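Long-range contact in Zn-dependent hydrolase of metallo-beta-lactamase superfamily TM0207 (Thermotoga maritima, PDB 1VJN), which is a putative zinc-dependent hydrolase of the metallo-beta-lactamase superfamily, its substrate not established: residues G115-V127 with E138-I152. Sequence-based numbering, arbitrary orientation.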
loop_
_atom_site.group_PDB
_atom_site.type_symbol
_atom_site.label_atom_id
_atom_site.label_comp_id
_atom_site.label_asym_id
_atom_site.label_seq_id
_atom_site.Cartn_x
_atom_site.Cartn_y
_atom_site.Cartn_z
ATOM N N GLY A 115 6.751 6.451 14.651
ATOM C CA GLY A 115 6.704 7.765 13.995
ATOM C C GLY A 115 6.824 7.740 12.460
ATOM O O GLY A 115 7.468 8.599 11.868
ATOM N N ILE A 116 6.236 6.735 11.822
ATOM C CA ILE A 116 6.177 6.647 10.365
ATOM C C ILE A 116 4.727 6.315 10.049
ATOM O O ILE A 116 4.123 5.483 10.752
ATOM C CB ILE A 116 7.154 5.563 9.812
ATOM C CG1 ILE A 116 8.615 5.926 10.153
ATOM C CG2 ILE A 116 7.005 5.424 8.282
ATOM C CD1 ILE A 116 9.691 4.982 9.560
ATOM N N LYS A 117 4.162 6.998 9.050
ATOM C CA LYS A 117 2.818 6.727 8.573
ATOM C C LYS A 117 2.899 6.090 7.197
ATOM O O LYS A 117 3.472 6.643 6.245
ATOM C CB LYS A 117 1.951 8.002 8.496
ATOM C CG LYS A 117 1.403 8.484 9.826
ATOM C CD LYS A 117 1.122 9.965 9.755
ATOM C CE LYS A 117 0.359 10.466 10.961
ATOM N NZ LYS A 117 1.288 10.760 12.103
ATOM N N VAL A 118 2.322 4.905 7.103
ATOM C CA VAL A 118 2.328 4.131 5.884
ATOM C C VAL A 118 0.908 4.060 5.402
ATOM O O VAL A 118 -0.008 3.851 6.219
ATOM C CB VAL A 118 2.874 2.708 6.132
ATOM C CG1 VAL A 118 2.910 1.908 4.819
ATOM C CG2 VAL A 118 4.264 2.771 6.770
ATOM N N CYS A 119 0.722 4.239 4.094
ATOM C CA CYS A 119 -0.603 4.195 3.447
ATOM C C CYS A 119 -0.681 3.218 2.283
ATOM O O CYS A 119 0.014 3.345 1.292
ATOM C CB CYS A 119 -1.018 5.593 2.930
ATOM S SG CYS A 119 -2.708 5.701 2.289
ATOM N N HIS A 120 -1.634 2.303 2.369
ATOM C CA HIS A 120 -1.923 1.398 1.280
ATOM C C HIS A 120 -3.210 1.863 0.643
ATOM O O HIS A 120 -4.295 1.800 1.239
ATOM C CB HIS A 120 -2.111 0.000 1.839
ATOM C CG HIS A 120 -2.256 -1.073 0.812
ATOM N ND1 HIS A 120 -3.384 -1.216 0.030
ATOM C CD2 HIS A 120 -1.456 -2.125 0.522
ATOM C CE1 HIS A 120 -3.234 -2.278 -0.742
ATOM N NE2 HIS A 120 -2.090 -2.871 -0.434
ATOM N N LEU A 121 -3.129 2.259 -0.609
ATOM C CA LEU A 121 -4.292 2.848 -1.243
ATOM C C LEU A 121 -5.314 1.877 -1.857
ATOM O O LEU A 121 -6.355 2.317 -2.339
ATOM C CB LEU A 121 -3.834 3.874 -2.253
ATOM C CG LEU A 121 -3.322 5.231 -1.686
ATOM C CD1 LEU A 121 -2.731 6.043 -2.830
ATOM C CD2 LEU A 121 -4.393 6.054 -0.935
ATOM N N GLY A 122 -5.036 0.582 -1.840
ATOM C CA GLY A 122 -5.951 -0.418 -2.363
ATOM C C GLY A 122 -5.980 -0.296 -3.894
ATOM O O GLY A 122 -4.961 -0.117 -4.522
ATOM N N ASP A 123 -7.182 -0.377 -4.466
ATOM C CA ASP A 123 -7.425 -0.265 -5.897
ATOM C C ASP A 123 -8.059 1.085 -6.203
ATOM O O ASP A 123 -8.981 1.198 -6.980
ATOM C CB ASP A 123 -8.355 -1.398 -6.271
ATOM C CG ASP A 123 -7.690 -2.757 -6.070
ATOM O OD1 ASP A 123 -6.538 -2.917 -6.505
ATOM O OD2 ASP A 123 -8.200 -3.702 -5.468
ATOM N N LEU A 124 -7.500 2.132 -5.628
ATOM C CA LEU A 124 -8.049 3.474 -5.700
ATOM C C LEU A 124 -8.290 3.818 -7.132
ATOM O O LEU A 124 -7.366 3.695 -7.952
ATOM C CB LEU A 124 -7.093 4.476 -5.096
ATOM C CG LEU A 124 -7.559 5.946 -5.117
ATOM C CD1 LEU A 124 -8.751 6.160 -4.216
ATOM C CD2 LEU A 124 -6.433 6.801 -4.663
ATOM N N GLY A 125 -9.523 4.274 -7.392
ATOM C CA GLY A 125 -10.040 4.457 -8.737
ATOM C C GLY A 125 -10.151 5.885 -9.159
ATOM O O GLY A 125 -10.482 6.160 -10.327
ATOM N N HIS A 126 -9.954 6.819 -8.232
ATOM C CA HIS A 126 -10.162 8.249 -8.559
ATOM C C HIS A 126 -9.183 8.999 -7.660
ATOM O O HIS A 126 -8.700 8.472 -6.664
ATOM C CB HIS A 126 -11.613 8.730 -8.260
ATOM C CG HIS A 126 -12.016 8.493 -6.830
ATOM N ND1 HIS A 126 -11.557 9.267 -5.787
ATOM C CD2 HIS A 126 -12.740 7.498 -6.257
ATOM C CE1 HIS A 126 -12.021 8.797 -4.643
ATOM N NE2 HIS A 126 -12.754 7.729 -4.901
ATOM N N VAL A 127 -8.837 10.202 -8.038
ATOM C CA VAL A 127 -7.970 11.032 -7.188
ATOM C C VAL A 127 -8.709 11.234 -5.869
ATOM O O VAL A 127 -9.902 11.459 -5.893
ATOM C CB VAL A 127 -7.698 12.376 -7.881
ATOM C CG1 VAL A 127 -7.047 13.390 -6.925
ATOM C CG2 VAL A 127 -6.823 12.150 -9.143
ATOM N N GLU A 138 -0.863 13.645 6.075
ATOM C CA GLU A 138 0.457 13.456 5.465
ATOM C C GLU A 138 0.956 12.025 5.625
ATOM O O GLU A 138 0.797 11.442 6.666
ATOM C CB GLU A 138 1.461 14.482 5.981
ATOM C CG GLU A 138 0.981 15.892 5.663
ATOM C CD GLU A 138 2.108 16.849 5.346
ATOM O OE1 GLU A 138 3.190 16.735 5.977
ATOM O OE2 GLU A 138 1.895 17.711 4.455
ATOM N N ILE A 139 1.494 11.456 4.547
ATOM C CA ILE A 139 1.975 10.082 4.506
ATOM C C ILE A 139 3.503 10.070 4.327
ATOM O O ILE A 139 4.056 10.852 3.563
ATOM C CB ILE A 139 1.265 9.336 3.359
ATOM C CG1 ILE A 139 -0.228 9.163 3.705
ATOM C CG2 ILE A 139 1.885 8.008 3.103
ATOM C CD1 ILE A 139 -0.504 8.735 5.158
ATOM N N ASP A 140 4.177 9.164 5.029
ATOM C CA ASP A 140 5.609 8.931 4.831
ATOM C C ASP A 140 5.929 7.905 3.750
ATOM O O ASP A 140 6.822 8.109 2.928
ATOM C CB ASP A 140 6.215 8.482 6.156
ATOM C CG ASP A 140 6.035 9.528 7.237
ATOM O OD1 ASP A 140 6.338 10.704 6.953
ATOM O OD2 ASP A 140 5.557 9.281 8.367
ATOM N N VAL A 141 5.226 6.787 3.774
ATOM C CA VAL A 141 5.386 5.738 2.783
ATOM C C VAL A 141 4.040 5.467 2.138
ATOM O O VAL A 141 3.090 5.051 2.822
ATOM C CB VAL A 141 5.920 4.403 3.401
ATOM C CG1 VAL A 141 6.189 3.372 2.311
ATOM C CG2 VAL A 141 7.148 4.618 4.179
ATOM N N LEU A 142 3.955 5.719 0.836
ATOM C CA LEU A 142 2.744 5.525 0.066
ATOM C C LEU A 142 2.834 4.316 -0.902
ATOM O O LEU A 142 3.729 4.241 -1.728
ATOM C CB LEU A 142 2.420 6.810 -0.719
ATOM C CG LEU A 142 1.100 6.805 -1.468
ATOM C CD1 LEU A 142 -0.097 6.602 -0.529
ATOM C CD2 LEU A 142 1.020 8.124 -2.195
ATOM N N LEU A 143 1.869 3.412 -0.795
ATOM C CA LEU A 143 1.713 2.287 -1.712
ATOM C C LEU A 143 0.573 2.651 -2.649
ATOM O O LEU A 143 -0.581 2.789 -2.205
ATOM C CB LEU A 143 1.405 1.020 -0.941
ATOM C CG LEU A 143 2.348 0.762 0.262
ATOM C CD1 LEU A 143 1.892 -0.500 1.016
ATOM C CD2 LEU A 143 3.745 0.628 -0.136
ATOM N N VAL A 144 0.889 2.840 -3.937
ATOM C CA VAL A 144 -0.067 3.531 -4.839
ATOM C C VAL A 144 -0.208 2.759 -6.175
ATOM O O VAL A 144 0.782 2.391 -6.765
ATOM C CB VAL A 144 0.356 5.047 -5.054
ATOM C CG1 VAL A 144 1.665 5.150 -5.749
ATOM C CG2 VAL A 144 -0.656 5.816 -5.886
ATOM N N PRO A 145 -1.443 2.460 -6.610
ATOM C CA PRO A 145 -1.673 1.817 -7.873
ATOM C C PRO A 145 -1.442 2.800 -9.018
ATOM O O PRO A 145 -1.726 3.971 -8.850
ATOM C CB PRO A 145 -3.164 1.420 -7.799
ATOM C CG PRO A 145 -3.775 2.398 -6.909
ATOM C CD PRO A 145 -2.714 2.745 -5.931
ATOM N N VAL A 146 -0.893 2.330 -10.139
ATOM C CA VAL A 146 -0.578 3.177 -11.269
ATOM C C VAL A 146 -0.907 2.598 -12.658
ATOM O O VAL A 146 -0.493 3.166 -13.667
ATOM C CB VAL A 146 0.946 3.528 -11.273
ATOM C CG1 VAL A 146 1.348 4.232 -9.969
ATOM C CG2 VAL A 146 1.840 2.274 -11.534
ATOM N N GLY A 147 -1.622 1.477 -12.725
ATOM C CA GLY A 147 -1.887 0.833 -14.019
ATOM C C GLY A 147 -2.951 1.454 -14.916
ATOM O O GLY A 147 -3.026 1.078 -16.086
ATOM N N GLY A 148 -3.832 2.308 -14.378
ATOM C CA GLY A 148 -4.685 3.193 -15.220
ATOM C C GLY A 148 -6.117 2.910 -15.704
ATOM O O GLY A 148 -6.847 3.853 -16.119
ATOM N N THR A 149 -6.554 1.674 -15.693
ATOM C CA THR A 149 -7.924 1.379 -16.202
ATOM C C THR A 149 -8.817 0.947 -15.034
ATOM O O THR A 149 -9.884 1.499 -14.803
ATOM C CB THR A 149 -7.786 0.249 -17.218
ATOM O OG1 THR A 149 -7.127 0.770 -18.365
ATOM C CG2 THR A 149 -9.112 -0.255 -17.767
ATOM N N TYR A 150 -8.322 -0.042 -14.289
ATOM C CA TYR A 150 -8.983 -0.639 -13.125
ATOM C C TYR A 150 -8.703 0.187 -11.864
ATOM O O TYR A 150 -9.373 0.036 -10.853
ATOM C CB TYR A 150 -8.445 -2.059 -12.933
ATOM C CG TYR A 150 -8.491 -2.778 -14.238
ATOM C CD1 TYR A 150 -9.713 -3.120 -14.812
ATOM C CD2 TYR A 150 -7.322 -3.039 -14.958
ATOM C CE1 TYR A 150 -9.773 -3.751 -16.052
ATOM C CE2 TYR A 150 -7.365 -3.667 -16.184
ATOM C CZ TYR A 150 -8.589 -4.021 -16.735
ATOM O OH TYR A 150 -8.634 -4.633 -17.973
ATOM N N THR A 151 -7.677 1.018 -11.932
ATOM C CA THR A 151 -7.326 1.960 -10.881
ATOM C C THR A 151 -6.938 3.244 -11.547
ATOM O O THR A 151 -6.998 3.380 -12.759
ATOM C CB THR A 151 -6.114 1.445 -10.049
ATOM O OG1 THR A 151 -4.920 1.400 -10.863
ATOM C CG2 THR A 151 -6.328 -0.018 -9.581
ATOM N N ILE A 152 -6.470 4.180 -10.754
ATOM C CA ILE A 152 -5.859 5.378 -11.275
ATOM C C ILE A 152 -4.629 5.023 -12.084
ATOM O O ILE A 152 -4.069 3.926 -11.941
ATOM C CB ILE A 152 -5.495 6.352 -10.150
ATOM C CG1 ILE A 152 -4.721 5.673 -9.003
ATOM C CG2 ILE A 152 -6.765 6.957 -9.560
ATOM C CD1 ILE A 152 -4.145 6.662 -7.962
#
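The imidazole of H120 meets L143 obliquely: L143 CD1 lies 3.8 Å from H120 CD2, the two side chains crossing at about a right angle. L124 CD1 lies over one face of the H126 ring, offset toward the rim. H120 and L143 belong to adjacent parallel strands, 116-120 and 141-145, of a beta-alpha-beta unit crossing over through helix 130-136, in a mixed sheet of the metallo-hydrolase fold. G122 N donates to H120 ND1 from 31° out of the ring plane, and NE2 is hydrogen-bonded to A21 O, so both nitrogens are held. The carboxylate of D140, just ahead of strand 141-145, turns OD2 to the backbone: K117 N lies 2.8 Å away on the lone pair anti to the other oxygen, while I116 CG2 packs on D140 CB.

The strand axes diverge by only 4°. K117 O accepts from both V141 N and D140 N; C119 N then donates to V141 O, L143 N to C119 O and L121 N to L143 O.

V118 and V141 lie side by side on the H120 face. On the other face, C119 CB touches I139 CG1 and L142 CD1. L121 drops its CD1 between L142 CD1 (3.5 Å) and V144 CG2 (3.7 Å), under helix 154-163, which supplies V160.

Past the strands the chains meet again, P145 CG facing G122 O and L124 N. The D123 side chain touches H57, probably in the region of the family's metal site. I152 N donates to L124 O at 3.0 Å. I152 chi1 of 49° sets CG1 against L124 O and packs CG2 on the G125-H126 backbone, I152 CG2 lying 3.5 Å from H126 N.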